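Putative uncharacterized protein (Chaetomium thermophilum, PDB 5T8V) is the C-terminal HEAT-repeat part of the cohesin loader Scc2, which probably helps load cohesin onto chromatin. Local coordinates at residues 478-481 against 482-485; 509-512 against 513-517. All blocks are in the same frame, centred on the assembly; numbering follows the deposited sequence.

Overall arrangement
Both contacts are local, each within one continuous run of chain, and their centres lie about 15 Å apart in the helical solenoid. Interaction 1 sits at the surface, at a helix start, where a loop after helix 446-474 turns into helix 481-494; its chemistry is an aspartate cap on backbone amides. Interaction 2 runs along helix 509-520, largely buried among neighbouring helices, and combines the main-chain ladder with a threonine hydroxyl bond and an arginine-glutamate salt bridge. The two helices pack on each other directly: Leu482 CD2 lies 4.2 Å from Ala512 CB, and Phe485 CE2 is as far from Pro509 CD. Both sites touch helix 590-602, Gln592 in the first and Ser596 among others in the second.

Interaction 1 of 2, residues 478-481 against 482-485; sequences EADE and LSLF
Asp480 grips the first turn of helix 481-494 from the N-cap position. Its OD1 accepts from Ser483 N at 3.2 Å, a fairly straight bond (N-H...O 161°) that reaches the oxygen from above the carboxylate plane. A second, weak bond comes to OD1 from Leu482 N, strongly bent despite its 2.8 Å. Because CG stands anti to the backbone N (chi1 -176°), the carboxylate is carried forward over the helix start, where these amides have no earlier turn to bond to. The carbonyl behind it opens the regular ladder: Leu484 N bonds to Asp480 O at 2.9 Å, and Phe485 N follows on Glu481 O at 2.9 Å, nearly straight.

Outward from these bonds, carbon contacts follow. Ser483 tucks its CB against Glu478 CB at 3.4 Å, while its OG lies beside Asp480 CB and is hydrogen-bonded to Gln592 NE2 of helix 590-602. Leu484 brings CG near Asp480 O, the same carbonyl its N-H bonds to. The outer carboxylate of Glu481 leaves the contact for a salt bridge with Lys586.

Replacing Asp480 by an alanine removes the carboxylate, and Ser483 N, with the weakly held Leu482 N, would probably lose its acceptor and the first turn fray more easily. The cap sets a negative charge at the helix N-terminus, where the helix dipole is likely to favour it, and is consistent with a well-defined helix start after a surface loop whose last residues before the cap, Glu478 and Ala479, are poorly ordered.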
ATOM      1  N   GLU A 478      15.435  17.862 -33.139  1.00 65.03           N
ATOM      2  CA  GLU A 478      16.678  18.615 -33.276  1.00 64.08           C
ATOM      3  C   GLU A 478      17.339  18.243 -34.592  1.00 61.43           C
ATOM      4  O   GLU A 478      17.721  17.086 -34.791  1.00 59.45           O
ATOM      5  CB  GLU A 478      17.624  18.332 -32.106  1.00 64.85           C
ATOM      6  CG  GLU A 478      17.042  18.653 -30.740  1.00 65.99           C
ATOM      7  CD  GLU A 478      16.725  20.123 -30.574  1.00 68.33           C
ATOM      8  OE1 GLU A 478      17.324  20.946 -31.299  1.00 69.87           O
ATOM      9  OE2 GLU A 478      15.874  20.456 -29.722  1.00 68.49           O
ATOM     10  N   ALA A 479      17.476  19.222 -35.487  1.00 63.02           N
ATOM     11  CA  ALA A 479      18.195  19.030 -36.746  1.00 62.80           C
ATOM     12  C   ALA A 479      19.697  19.043 -36.455  1.00 60.63           C
ATOM     13  O   ALA A 479      20.434  19.966 -36.807  1.00 62.59           O
ATOM     14  CB  ALA A 479      17.808  20.102 -37.755  1.00 65.59           C
ATOM     15  N   ASP A 480      20.144  17.978 -35.794  1.00 57.68           N
ATOM     16  CA  ASP A 480      21.515  17.889 -35.312  1.00 55.16           C
ATOM     17  C   ASP A 480      21.936  16.427 -35.312  1.00 51.80           C
ATOM     18  O   ASP A 480      21.238  15.580 -34.748  1.00 50.96           O
ATOM     19  CB  ASP A 480      21.631  18.498 -33.909  1.00 54.01           C
ATOM     20  CG  ASP A 480      23.052  18.515 -33.388  1.00 53.25           C
ATOM     21  OD1 ASP A 480      23.726  17.463 -33.432  1.00 52.95           O
ATOM     22  OD2 ASP A 480      23.494  19.589 -32.928  1.00 53.59           O
ATOM     23  N   GLU A 481      23.078  16.141 -35.942  1.00 40.30           N
ATOM     24  CA  GLU A 481      23.538  14.760 -36.064  1.00 38.06           C
ATOM     25  C   GLU A 481      23.696  14.119 -34.692  1.00 34.65           C
ATOM     26  O   GLU A 481      23.189  13.016 -34.441  1.00 33.82           O
ATOM     27  CB  GLU A 481      24.865  14.707 -36.824  1.00 38.71           C
ATOM     28  CG  GLU A 481      24.941  15.593 -38.055  1.00 40.99           C
ATOM     29  CD  GLU A 481      26.262  15.461 -38.779  1.00 40.85           C
ATOM     30  OE1 GLU A 481      26.691  14.315 -39.038  1.00 40.16           O
ATOM     31  OE2 GLU A 481      26.877  16.507 -39.076  1.00 41.05           O
ATOM     32  N   LEU A 482      24.405  14.799 -33.788  1.00 23.60           N
ATOM     33  CA  LEU A 482      24.596  14.262 -32.448  1.00 21.70           C
ATOM     34  C   LEU A 482      23.264  14.068 -31.741  1.00 20.98           C
ATOM     35  O   LEU A 482      23.048  13.046 -31.083  1.00 19.84           O
ATOM     36  CB  LEU A 482      25.503  15.184 -31.633  1.00 21.18           C
ATOM     37  CG  LEU A 482      25.761  14.752 -30.185  1.00 19.37           C
ATOM     38  CD1 LEU A 482      26.413  13.380 -30.123  1.00 18.62           C
ATOM     39  CD2 LEU A 482      26.619  15.779 -29.471  1.00 19.21           C
ATOM     40  N   SER A 483      22.353  15.039 -31.863  1.00 25.32           N
ATOM     41  CA  SER A 483      21.049  14.897 -31.225  1.00 23.97           C
ATOM     42  C   SER A 483      20.318  13.668 -31.745  1.00 24.13           C
ATOM     43  O   SER A 483      19.654  12.962 -30.977  1.00 23.87           O
ATOM     44  CB  SER A 483      20.208  16.151 -31.449  1.00 25.48           C
ATOM     45  OG  SER A 483      20.833  17.291 -30.886  1.00 26.26           O
ATOM     46  N   LEU A 484      20.425  13.392 -33.045  1.00 22.83           N
ATOM     47  CA  LEU A 484      19.796  12.197 -33.599  1.00 23.23           C
ATOM     48  C   LEU A 484      20.422  10.936 -33.016  1.00 21.98           C
ATOM     49  O   LEU A 484      19.713  10.035 -32.547  1.00 21.47           O
ATOM     50  CB  LEU A 484      19.913  12.202 -35.126  1.00 25.12           C
ATOM     51  CG  LEU A 484      19.130  13.280 -35.883  1.00 26.77           C
ATOM     52  CD1 LEU A 484      19.448  13.221 -37.367  1.00 28.70           C
ATOM     53  CD2 LEU A 484      17.637  13.134 -35.660  1.00 26.99           C
ATOM     54  N   PHE A 485      21.754  10.855 -33.038  1.00 26.12           N
ATOM     55  CA  PHE A 485      22.434   9.688 -32.482  1.00 23.94           C
ATOM     56  C   PHE A 485      22.021   9.456 -31.034  1.00 22.69           C
ATOM     57  O   PHE A 485      21.670   8.335 -30.645  1.00 23.23           O
ATOM     58  CB  PHE A 485      23.947   9.872 -32.589  1.00 22.49           C
ATOM     59  CG  PHE A 485      24.738   8.715 -32.058  1.00 22.04           C
ATOM     60  CD1 PHE A 485      25.032   7.631 -32.866  1.00 23.67           C
ATOM     61  CD2 PHE A 485      25.194   8.712 -30.752  1.00 20.58           C
ATOM     62  CE1 PHE A 485      25.763   6.564 -32.379  1.00 23.80           C
ATOM     63  CE2 PHE A 485      25.925   7.650 -30.261  1.00 20.45           C
ATOM     64  CZ  PHE A 485      26.210   6.576 -31.075  1.00 22.41           C
TER

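Interaction 2 of 2, residues 509-512 against 513-517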
ATOM      1  N   PRO A 509      28.249   8.845 -26.475  1.00 19.44           N
ATOM      2  CA  PRO A 509      27.959   9.683 -25.298  1.00 16.84           C
ATOM      3  C   PRO A 509      29.182  10.018 -24.464  1.00 13.92           C
ATOM      4  O   PRO A 509      29.299  11.153 -23.987  1.00 20.59           O
ATOM      5  CB  PRO A 509      26.942   8.840 -24.515  1.00 14.09           C
ATOM      6  CG  PRO A 509      27.172   7.441 -24.970  1.00 17.79           C
ATOM      7  CD  PRO A 509      27.573   7.539 -26.403  1.00 19.88           C
ATOM      8  N   TYR A 510      30.094   9.066 -24.252  1.00 14.79           N
ATOM      9  CA  TYR A 510      31.304   9.368 -23.492  1.00 15.91           C
ATOM     10  C   TYR A 510      32.069  10.522 -24.127  1.00 17.92           C
ATOM     11  O   TYR A 510      32.466  11.477 -23.444  1.00 18.07           O
ATOM     12  CB  TYR A 510      32.188   8.126 -23.399  1.00 16.58           C
ATOM     13  CG  TYR A 510      31.724   7.121 -22.372  1.00 16.84           C
ATOM     14  CD1 TYR A 510      32.095   7.243 -21.041  1.00 16.61           C
ATOM     15  CD2 TYR A 510      30.916   6.051 -22.731  1.00 17.74           C
ATOM     16  CE1 TYR A 510      31.673   6.331 -20.098  1.00 17.05           C
ATOM     17  CE2 TYR A 510      30.490   5.132 -21.792  1.00 17.65           C
ATOM     18  CZ  TYR A 510      30.872   5.277 -20.479  1.00 17.46           C
ATOM     19  OH  TYR A 510      30.451   4.368 -19.543  1.00 18.58           O
ATOM     20  N   ARG A 511      32.278  10.453 -25.443  1.00 16.36           N
ATOM     21  CA  ARG A 511      32.951  11.531 -26.157  1.00 17.48           C
ATOM     22  C   ARG A 511      32.266  12.869 -25.911  1.00 16.29           C
ATOM     23  O   ARG A 511      32.924  13.864 -25.593  1.00 17.22           O
ATOM     24  CB  ARG A 511      32.980  11.219 -27.652  1.00 22.40           C
ATOM     25  CG  ARG A 511      33.785  12.209 -28.484  1.00 25.92           C
ATOM     26  CD  ARG A 511      35.274  11.914 -28.434  1.00 27.93           C
ATOM     27  NE  ARG A 511      35.846  11.932 -29.778  1.00 31.93           N
ATOM     28  CZ  ARG A 511      36.390  12.997 -30.356  1.00 33.92           C
ATOM     29  NH1 ARG A 511      36.457  14.155 -29.712  1.00 32.28           N
ATOM     30  NH2 ARG A 511      36.872  12.902 -31.587  1.00 37.64           N
ATOM     31  N   ALA A 512      30.941  12.914 -26.065  1.00 14.82           N
ATOM     32  CA  ALA A 512      30.220  14.175 -25.922  1.00 15.75           C
ATOM     33  C   ALA A 512      30.356  14.729 -24.510  1.00 15.51           C
ATOM     34  O   ALA A 512      30.616  15.923 -24.319  1.00 16.67           O
ATOM     35  CB  ALA A 512      28.747  13.983 -26.283  1.00 15.63           C
ATOM     36  N   THR A 513      30.179  13.870 -23.502  1.00 14.25           N
ATOM     37  CA  THR A 513      30.313  14.315 -22.120  1.00 14.10           C
ATOM     38  C   THR A 513      31.703  14.884 -21.867  1.00 14.76           C
ATOM     39  O   THR A 513      31.851  15.966 -21.285  1.00 15.62           O
ATOM     40  CB  THR A 513      30.026  13.154 -21.167  1.00 12.93           C
ATOM     41  OG1 THR A 513      28.739  12.599 -21.459  1.00 12.63           O
ATOM     42  CG2 THR A 513      30.046  13.625 -19.722  1.00 12.90           C
ATOM     43  N   LEU A 514      32.740  14.172 -22.314  1.00 14.55           N
ATOM     44  CA  LEU A 514      34.101  14.633 -22.062  1.00 15.31           C
ATOM     45  C   LEU A 514      34.400  15.930 -22.803  1.00 17.12           C
ATOM     46  O   LEU A 514      35.100  16.801 -22.277  1.00 18.20           O
ATOM     47  CB  LEU A 514      35.100  13.545 -22.450  1.00 14.84           C
ATOM     48  CG  LEU A 514      35.229  12.411 -21.432  1.00 13.61           C
ATOM     49  CD1 LEU A 514      35.996  11.239 -22.027  1.00 13.26           C
ATOM     50  CD2 LEU A 514      35.917  12.905 -20.167  1.00 13.88           C
ATOM     51  N   GLU A 515      33.883  16.082 -24.024  1.00 25.96           N
ATOM     52  CA  GLU A 515      34.116  17.316 -24.767  1.00 29.67           C
ATOM     53  C   GLU A 515      33.396  18.489 -24.116  1.00 30.14           C
ATOM     54  O   GLU A 515      33.915  19.611 -24.099  1.00 31.92           O
ATOM     55  CB  GLU A 515      33.669  17.146 -26.220  1.00 32.09           C
ATOM     56  CG  GLU A 515      34.514  16.160 -27.014  1.00 34.66           C
ATOM     57  CD  GLU A 515      35.929  16.652 -27.246  1.00 38.66           C
ATOM     58  OE1 GLU A 515      36.209  17.834 -26.950  1.00 40.97           O
ATOM     59  OE2 GLU A 515      36.765  15.854 -27.722  1.00 39.12           O
ATOM     60  N   TYR A 516      32.203  18.249 -23.572  1.00 21.84           N
ATOM     61  CA  TYR A 516      31.501  19.293 -22.836  1.00 22.56           C
ATOM     62  C   TYR A 516      32.304  19.720 -21.612  1.00 22.77           C
ATOM     63  O   TYR A 516      32.636  20.903 -21.446  1.00 24.53           O
ATOM     64  CB  TYR A 516      30.111  18.799 -22.432  1.00 21.26           C
ATOM     65  CG  TYR A 516      29.336  19.777 -21.583  1.00 21.93           C
ATOM     66  CD1 TYR A 516      28.757  20.910 -22.143  1.00 23.67           C
ATOM     67  CD2 TYR A 516      29.179  19.568 -20.219  1.00 21.03           C
ATOM     68  CE1 TYR A 516      28.046  21.808 -21.367  1.00 24.42           C
ATOM     69  CE2 TYR A 516      28.469  20.461 -19.435  1.00 21.75           C
ATOM     70  CZ  TYR A 516      27.905  21.578 -20.014  1.00 23.42           C
ATOM     71  OH  TYR A 516      27.199  22.466 -19.234  1.00 25.55           O
ATOM     72  N   LEU A 517      32.633  18.759 -20.742  1.00 20.53           N
ATOM     73  CA  LEU A 517      33.440  19.078 -19.570  1.00 20.80           C
ATOM     74  C   LEU A 517      34.731  19.782 -19.964  1.00 23.37           C
ATOM     75  O   LEU A 517      35.212  20.655 -19.234  1.00 23.82           O
ATOM     76  CB  LEU A 517      33.754  17.805 -18.780  1.00 19.10           C
ATOM     77  CG  LEU A 517      32.571  17.063 -18.157  1.00 17.69           C
ATOM     78  CD1 LEU A 517      33.069  15.828 -17.433  1.00 16.48           C
ATOM     79  CD2 LEU A 517      31.792  17.952 -17.203  1.00 18.22           C
TER
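Pro509 to Leu517 make up most of helix 509-520, an alpha-helix of the HEAT-repeat solenoid, and successive i to i+4 bonds join the two segments. Thr513 N bonds to Pro509 O (2.9 Å), Leu514 N to Tyr510 O, Glu515 N to Arg511 O and Tyr516 N to Ala512 O, the first being nearly straight. Pro509, with no N-H to give, suits the first turn.

Thr513 adds a side-chain bond to this ladder. With OG1 beside its own backbone N (chi1 -55°), the hydroxyl turns back along the helix and gives its hydrogen to Pro509 O at 3.0 Å, arriving 40° above the carbonyl plane. The same carbonyl therefore holds two donors, and the threonine's polar group is satisfied within the helix.

Leu514 sets its CB and CG each 3.5 Å from Tyr510 O; its branch packs on Ile536, Ile537 and Trp540 of helix 527-550, and the Tyr510 ring stacks with Trp540. Ala512 and Thr513 both touch Ser596 of helix 590-602, so neighbouring helices pack on different parts of this one.

Arg511 and Glu515, one turn apart, run side by side in the same direction. Both chains bend, Arg511 at chi2 and chi3 and Glu515 at chi2, and the carboxylate reaches the edge of the guanidinium with the two planes 50° apart. Leu579 and Tyr585 touch both side chains, and Trp506 makes a cation-pi contact with the arginine. The salt bridge itself runs from Arg511 NH1 to Glu515 OE2, 2.6 Å.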